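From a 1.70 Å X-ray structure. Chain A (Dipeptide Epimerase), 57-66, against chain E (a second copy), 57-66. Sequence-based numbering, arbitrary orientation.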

ATOM      1  N   GLU A  57      25.054   6.805 -24.926  1.00 20.79           N
ATOM      2  CA  GLU A  57      25.947   7.889 -25.322  1.00 21.00           C
ATOM      3  C   GLU A  57      27.010   7.416 -26.310  1.00 21.79           C
ATOM      4  O   GLU A  57      27.464   6.262 -26.263  1.00 19.89           O
ATOM      5  CB  GLU A  57      26.615   8.500 -24.097  1.00 20.16           C
ATOM      6  CG  GLU A  57      25.685   9.366 -23.276  1.00 24.19           C
ATOM      7  CD  GLU A  57      26.268   9.686 -21.924  1.00 26.48           C
ATOM      8  OE1 GLU A  57      26.428   8.746 -21.110  1.00 30.13           O
ATOM      9  OE2 GLU A  57      26.573  10.867 -21.679  1.00 22.60           O
ATOM     10  N   THR A  58      27.393   8.321 -27.204  1.00 21.94           N
ATOM     11  CA  THR A  58      28.401   8.058 -28.226  1.00 22.67           C
ATOM     12  C   THR A  58      29.519   9.085 -28.097  1.00 22.98           C
ATOM     13  O   THR A  58      29.352  10.118 -27.453  1.00 22.19           O
ATOM     14  CB  THR A  58      27.804   8.179 -29.644  1.00 23.66           C
ATOM     15  OG1 THR A  58      27.250   9.492 -29.825  1.00 23.07           O
ATOM     16  CG2 THR A  58      26.704   7.150 -29.845  1.00 26.04           C
ATOM     17  N   LEU A  59      30.659   8.813 -28.721  1.00 21.46           N
ATOM     18  CA  LEU A  59      31.765   9.749 -28.647  1.00 22.96           C
ATOM     19  C   LEU A  59      31.396  11.048 -29.360  1.00 21.15           C
ATOM     20  O   LEU A  59      31.671  12.133 -28.860  1.00 21.62           O
ATOM     21  CB  LEU A  59      33.023   9.143 -29.282  1.00 24.16           C
ATOM     22  CG  LEU A  59      34.298   9.974 -29.128  1.00 26.43           C
ATOM     23  CD1 LEU A  59      34.588  10.227 -27.655  1.00 27.23           C
ATOM     24  CD2 LEU A  59      35.460   9.239 -29.783  1.00 28.73           C
ATOM     25  N   ALA A  60      30.765  10.938 -30.523  1.00 21.66           N
ATOM     26  CA  ALA A  60      30.392  12.127 -31.286  1.00 21.99           C
ATOM     27  C   ALA A  60      29.393  13.007 -30.532  1.00 22.41           C
ATOM     28  O   ALA A  60      29.526  14.230 -30.511  1.00 19.95           O
ATOM     29  CB  ALA A  60      29.823  11.721 -32.639  1.00 23.54           C
ATOM     30  N   GLY A  61      28.393  12.385 -29.918  1.00 23.15           N
ATOM     31  CA  GLY A  61      27.410  13.152 -29.169  1.00 23.12           C
ATOM     32  C   GLY A  61      28.035  13.771 -27.932  1.00 22.18           C
ATOM     33  O   GLY A  61      27.725  14.905 -27.555  1.00 20.93           O
ATOM     34  N   THR A  62      28.929  13.023 -27.293  1.00 19.62           N
ATOM     35  CA  THR A  62      29.605  13.508 -26.105  1.00 18.97           C
ATOM     36  C   THR A  62      30.484  14.701 -26.467  1.00 19.56           C
ATOM     37  O   THR A  62      30.562  15.662 -25.714  1.00 18.95           O
ATOM     38  CB  THR A  62      30.461  12.387 -25.462  1.00 18.54           C
ATOM     39  OG1 THR A  62      29.589  11.345 -24.999  1.00 19.72           O
ATOM     40  CG2 THR A  62      31.278  12.921 -24.281  1.00 17.37           C
ATOM     41  N   LEU A  63      31.137  14.646 -27.625  1.00 19.17           N
ATOM     42  CA  LEU A  63      31.985  15.761 -28.040  1.00 20.35           C
ATOM     43  C   LEU A  63      31.158  17.020 -28.294  1.00 19.88           C
ATOM     44  O   LEU A  63      31.514  18.112 -27.840  1.00 19.36           O
ATOM     45  CB  LEU A  63      32.781  15.388 -29.298  1.00 22.29           C
ATOM     46  CG  LEU A  63      34.104  14.636 -29.093  1.00 25.71           C
ATOM     47  CD1 LEU A  63      33.951  13.535 -28.079  1.00 31.52           C
ATOM     48  CD2 LEU A  63      34.569  14.072 -30.431  1.00 25.78           C
ATOM     49  N   GLU A  64      30.051  16.874 -29.015  1.00 20.11           N
ATOM     50  CA  GLU A  64      29.217  18.031 -29.302  1.00 20.77           C
ATOM     51  C   GLU A  64      28.663  18.631 -28.016  1.00 20.23           C
ATOM     52  O   GLU A  64      28.604  19.848 -27.872  1.00 20.32           O
ATOM     53  CB  GLU A  64      28.049  17.667 -30.217  1.00 22.43           C
ATOM     54  CG  GLU A  64      27.326  18.905 -30.740  1.00 26.54           C
ATOM     55  CD  GLU A  64      26.107  18.588 -31.584  1.00 29.25           C
ATOM     56  OE1 GLU A  64      26.032  17.476 -32.142  1.00 28.13           O
ATOM     57  OE2 GLU A  64      25.223  19.467 -31.698  1.00 32.33           O
ATOM     58  N   THR A  65      28.256  17.780 -27.083  1.00 18.97           N
ATOM     59  CA  THR A  65      27.701  18.280 -25.829  1.00 18.36           C
ATOM     60  C   THR A  65      28.751  19.017 -25.003  1.00 18.90           C
ATOM     61  O   THR A  65      28.480  20.082 -24.445  1.00 19.41           O
ATOM     62  CB  THR A  65      27.090  17.134 -24.995  1.00 17.17           C
ATOM     63  OG1 THR A  65      26.028  16.528 -25.741  1.00 19.87           O
ATOM     64  CG2 THR A  65      26.523  17.670 -23.682  1.00 17.92           C
ATOM     65  N   ILE A  66      29.956  18.459 -24.930  1.00 18.05           N
ATOM     66  CA  ILE A  66      31.015  19.102 -24.169  1.00 18.17           C
ATOM     67  C   ILE A  66      31.326  20.477 -24.751  1.00 19.02           C
ATOM     68  O   ILE A  66      31.628  21.412 -24.013  1.00 21.40           O
ATOM     69  CB  ILE A  66      32.307  18.256 -24.172  1.00 18.18           C
ATOM     70  CG1 ILE A  66      32.109  17.008 -23.304  1.00 17.63           C
ATOM     71  CG2 ILE A  66      33.481  19.088 -23.656  1.00 21.05           C
ATOM     72  CD1 ILE A  66      33.247  15.993 -23.424  1.00 15.95           C
TER
ATOM     73  N   GLU E  57      19.688  14.151 -26.618  1.00 21.18           N
ATOM     74  CA  GLU E  57      20.244  13.763 -27.909  1.00 21.02           C
ATOM     75  C   GLU E  57      20.722  14.964 -28.712  1.00 22.99           C
ATOM     76  O   GLU E  57      20.144  16.054 -28.644  1.00 21.64           O
ATOM     77  CB  GLU E  57      19.215  12.981 -28.715  1.00 20.54           C
ATOM     78  CG  GLU E  57      19.002  11.568 -28.216  1.00 23.54           C
ATOM     79  CD  GLU E  57      17.785  10.938 -28.837  1.00 25.69           C
ATOM     80  OE1 GLU E  57      16.670  11.453 -28.596  1.00 30.42           O
ATOM     81  OE2 GLU E  57      17.938   9.943 -29.565  1.00 25.14           O
ATOM     82  N   THR E  58      21.792  14.750 -29.468  1.00 22.08           N
ATOM     83  CA  THR E  58      22.374  15.787 -30.311  1.00 23.05           C
ATOM     84  C   THR E  58      22.393  15.275 -31.745  1.00 22.65           C
ATOM     85  O   THR E  58      22.225  14.082 -31.988  1.00 21.07           O
ATOM     86  CB  THR E  58      23.823  16.103 -29.887  1.00 22.73           C
ATOM     87  OG1 THR E  58      24.613  14.908 -29.961  1.00 23.06           O
ATOM     88  CG2 THR E  58      23.854  16.627 -28.457  1.00 26.44           C
ATOM     89  N   LEU E  59      22.603  16.176 -32.695  1.00 21.80           N
ATOM     90  CA  LEU E  59      22.646  15.773 -34.090  1.00 22.59           C
ATOM     91  C   LEU E  59      23.852  14.865 -34.336  1.00 21.46           C
ATOM     92  O   LEU E  59      23.738  13.850 -35.017  1.00 21.16           O
ATOM     93  CB  LEU E  59      22.730  17.006 -34.997  1.00 24.79           C
ATOM     94  CG  LEU E  59      22.653  16.716 -36.497  1.00 26.75           C
ATOM     95  CD1 LEU E  59      21.347  16.004 -36.824  1.00 27.96           C
ATOM     96  CD2 LEU E  59      22.755  18.024 -37.272  1.00 27.86           C
ATOM     97  N   ALA E  60      25.001  15.224 -33.771  1.00 21.92           N
ATOM     98  CA  ALA E  60      26.218  14.437 -33.962  1.00 21.76           C
ATOM     99  C   ALA E  60      26.081  13.012 -33.433  1.00 22.71           C
ATOM    100  O   ALA E  60      26.486  12.054 -34.090  1.00 21.35           O
ATOM    101  CB  ALA E  60      27.398  15.132 -33.294  1.00 24.07           C
ATOM    102  N   GLY E  61      25.519  12.874 -32.235  1.00 22.18           N
ATOM    103  CA  GLY E  61      25.337  11.554 -31.664  1.00 22.12           C
ATOM    104  C   GLY E  61      24.271  10.769 -32.405  1.00 20.03           C
ATOM    105  O   GLY E  61      24.366   9.548 -32.548  1.00 20.67           O
ATOM    106  N   THR E  62      23.241  11.464 -32.872  1.00 19.36           N
ATOM    107  CA  THR E  62      22.179  10.805 -33.611  1.00 18.35           C
ATOM    108  C   THR E  62      22.764  10.291 -34.925  1.00 19.71           C
ATOM    109  O   THR E  62      22.461   9.184 -35.349  1.00 19.64           O
ATOM    110  CB  THR E  62      21.007  11.777 -33.891  1.00 17.55           C
ATOM    111  OG1 THR E  62      20.382  12.128 -32.646  1.00 19.44           O
ATOM    112  CG2 THR E  62      19.971  11.134 -34.815  1.00 16.34           C
ATOM    113  N   LEU E  63      23.619  11.089 -35.558  1.00 19.65           N
ATOM    114  CA  LEU E  63      24.228  10.658 -36.813  1.00 19.37           C
ATOM    115  C   LEU E  63      25.108   9.420 -36.619  1.00 19.88           C
ATOM    116  O   LEU E  63      25.031   8.467 -37.401  1.00 19.86           O
ATOM    117  CB  LEU E  63      25.051  11.796 -37.422  1.00 21.95           C
ATOM    118  CG  LEU E  63      24.213  12.937 -38.005  1.00 21.56           C
ATOM    119  CD1 LEU E  63      25.125  14.090 -38.406  1.00 24.42           C
ATOM    120  CD2 LEU E  63      23.430  12.437 -39.207  1.00 23.99           C
ATOM    121  N   GLU E  64      25.935   9.428 -35.579  1.00 20.91           N
ATOM    122  CA  GLU E  64      26.809   8.287 -35.333  1.00 19.98           C
ATOM    123  C   GLU E  64      26.005   7.032 -35.044  1.00 20.63           C
ATOM    124  O   GLU E  64      26.349   5.954 -35.517  1.00 20.23           O
ATOM    125  CB  GLU E  64      27.756   8.541 -34.159  1.00 22.08           C
ATOM    126  CG  GLU E  64      28.804   7.430 -34.032  1.00 25.55           C
ATOM    127  CD  GLU E  64      29.732   7.592 -32.847  1.00 27.17           C
ATOM    128  OE1 GLU E  64      29.898   8.726 -32.356  1.00 27.97           O
ATOM    129  OE2 GLU E  64      30.315   6.573 -32.416  1.00 33.45           O
ATOM    130  N   THR E  65      24.941   7.165 -34.255  1.00 18.76           N
ATOM    131  CA  THR E  65      24.116   6.008 -33.923  1.00 18.27           C
ATOM    132  C   THR E  65      23.410   5.442 -35.151  1.00 19.10           C
ATOM    133  O   THR E  65      23.326   4.225 -35.326  1.00 19.50           O
ATOM    134  CB  THR E  65      23.055   6.355 -32.856  1.00 16.83           C
ATOM    135  OG1 THR E  65      23.708   6.813 -31.667  1.00 18.12           O
ATOM    136  CG2 THR E  65      22.222   5.118 -32.520  1.00 17.12           C
ATOM    137  N   ILE E  66      22.885   6.320 -35.999  1.00 19.71           N
ATOM    138  CA  ILE E  66      22.201   5.870 -37.203  1.00 19.44           C
ATOM    139  C   ILE E  66      23.163   5.085 -38.090  1.00 21.69           C
ATOM    140  O   ILE E  66      22.777   4.090 -38.706  1.00 22.05           O
ATOM    141  CB  ILE E  66      21.614   7.066 -37.996  1.00 20.17           C
ATOM    142  CG1 ILE E  66      20.378   7.603 -37.272  1.00 19.88           C
ATOM    143  CG2 ILE E  66      21.245   6.636 -39.424  1.00 21.71           C
ATOM    144  CD1 ILE E  66      19.879   8.936 -37.806  1.00 17.90           C
TER
HETATM  145  O   HOH W   1      30.890   6.283 -29.963  1.00 32.73           O
HETATM  146  O   HOH W   2      22.764  19.011 -31.889  1.00 31.93           O

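The first turn of an α-helix carries backbone N–H groups that no preceding carbonyl can satisfy, and this pair of helices shows how a symmetric interface can supply acceptors for them. Each helix offers a carboxylate to the N-terminus of its partner. Ala60(A) N donates to Glu64(E) OE1 at 3.0 Å, and Ala60(E) N donates to Glu64(A) OE1, also at 3.0 Å. The second oxygen of each glutamate works through water: one water accepts from Leu59(A) N at 2.8 Å and donates to Glu64(E) OE2 at 2.5 Å, while its counterpart accepts from Leu59(E) N at 3.0 Å and donates to Glu64(A) OE2 at 2.5 Å. Both carboxylate oxygens thus serve adjacent amides, one directly and one at a step removed, and the negative charge lies where the helix dipole favors it. Glutamate's side chain is long enough to reach the other helix, and with chi1 and chi2 both t it is extended in that direction.

The third free amide is met from within each chain. Thr58(A) and Thr58(E) occupy the N-caps, and with chi1 in p their hydroxyls accept from the helix: Gly61(A) N lies 3.1 Å from Thr58(A) OG1, and Gly61(E) N lies 3.2 Å from Thr58(E) OG1. Local cap and partner's carboxylate therefore divide the free first-turn amides between them, with water completing the carboxylate's share.

Here the exchange takes place between nearly antiparallel helices that lie close together. Their directions differ by 175° and their axes approach to 6.9 Å, a separation that small residues at the crossing permit. Gly61(A) faces Gly61(E), with CA atoms 3.6 Å apart; a CB built ideally on Gly61(A) would fall 3.1 Å from Gly61(E) CA, too tight for comfortable packing. Beside the glycines, Ala60(A) CB and Ala60(E) CB meet at 4.2 Å, the methyl groups filling space without forcing the backbones apart. The capping hydroxyls also pack here, Thr58(A) OG1 lying 3.4 Å from Gly61(E) CA.

Farther out, Thr58(A) CG2 rests 3.5 Å from Thr65(E) OG1, and the reciprocal contact of Thr58(E) CG2 with Thr65(A) OG1 has the same length. Both of these hydroxyls donate within their own helix, Thr65(A) OG1 to Gly61(A) O at 3.0 Å and Thr65(E) OG1 to Gly61(E) O at 2.9 Å, and the partner's methyl lies against each. Thr62(A), Thr62(E), Glu57(A) and Glu57(E) point away and take no part. Together the stretches bury 421 Å², with Thr58(A), Ala60(A), Glu64(A) and their chain E counterparts contributing most: cap, small methyl and carboxylate, each used twice.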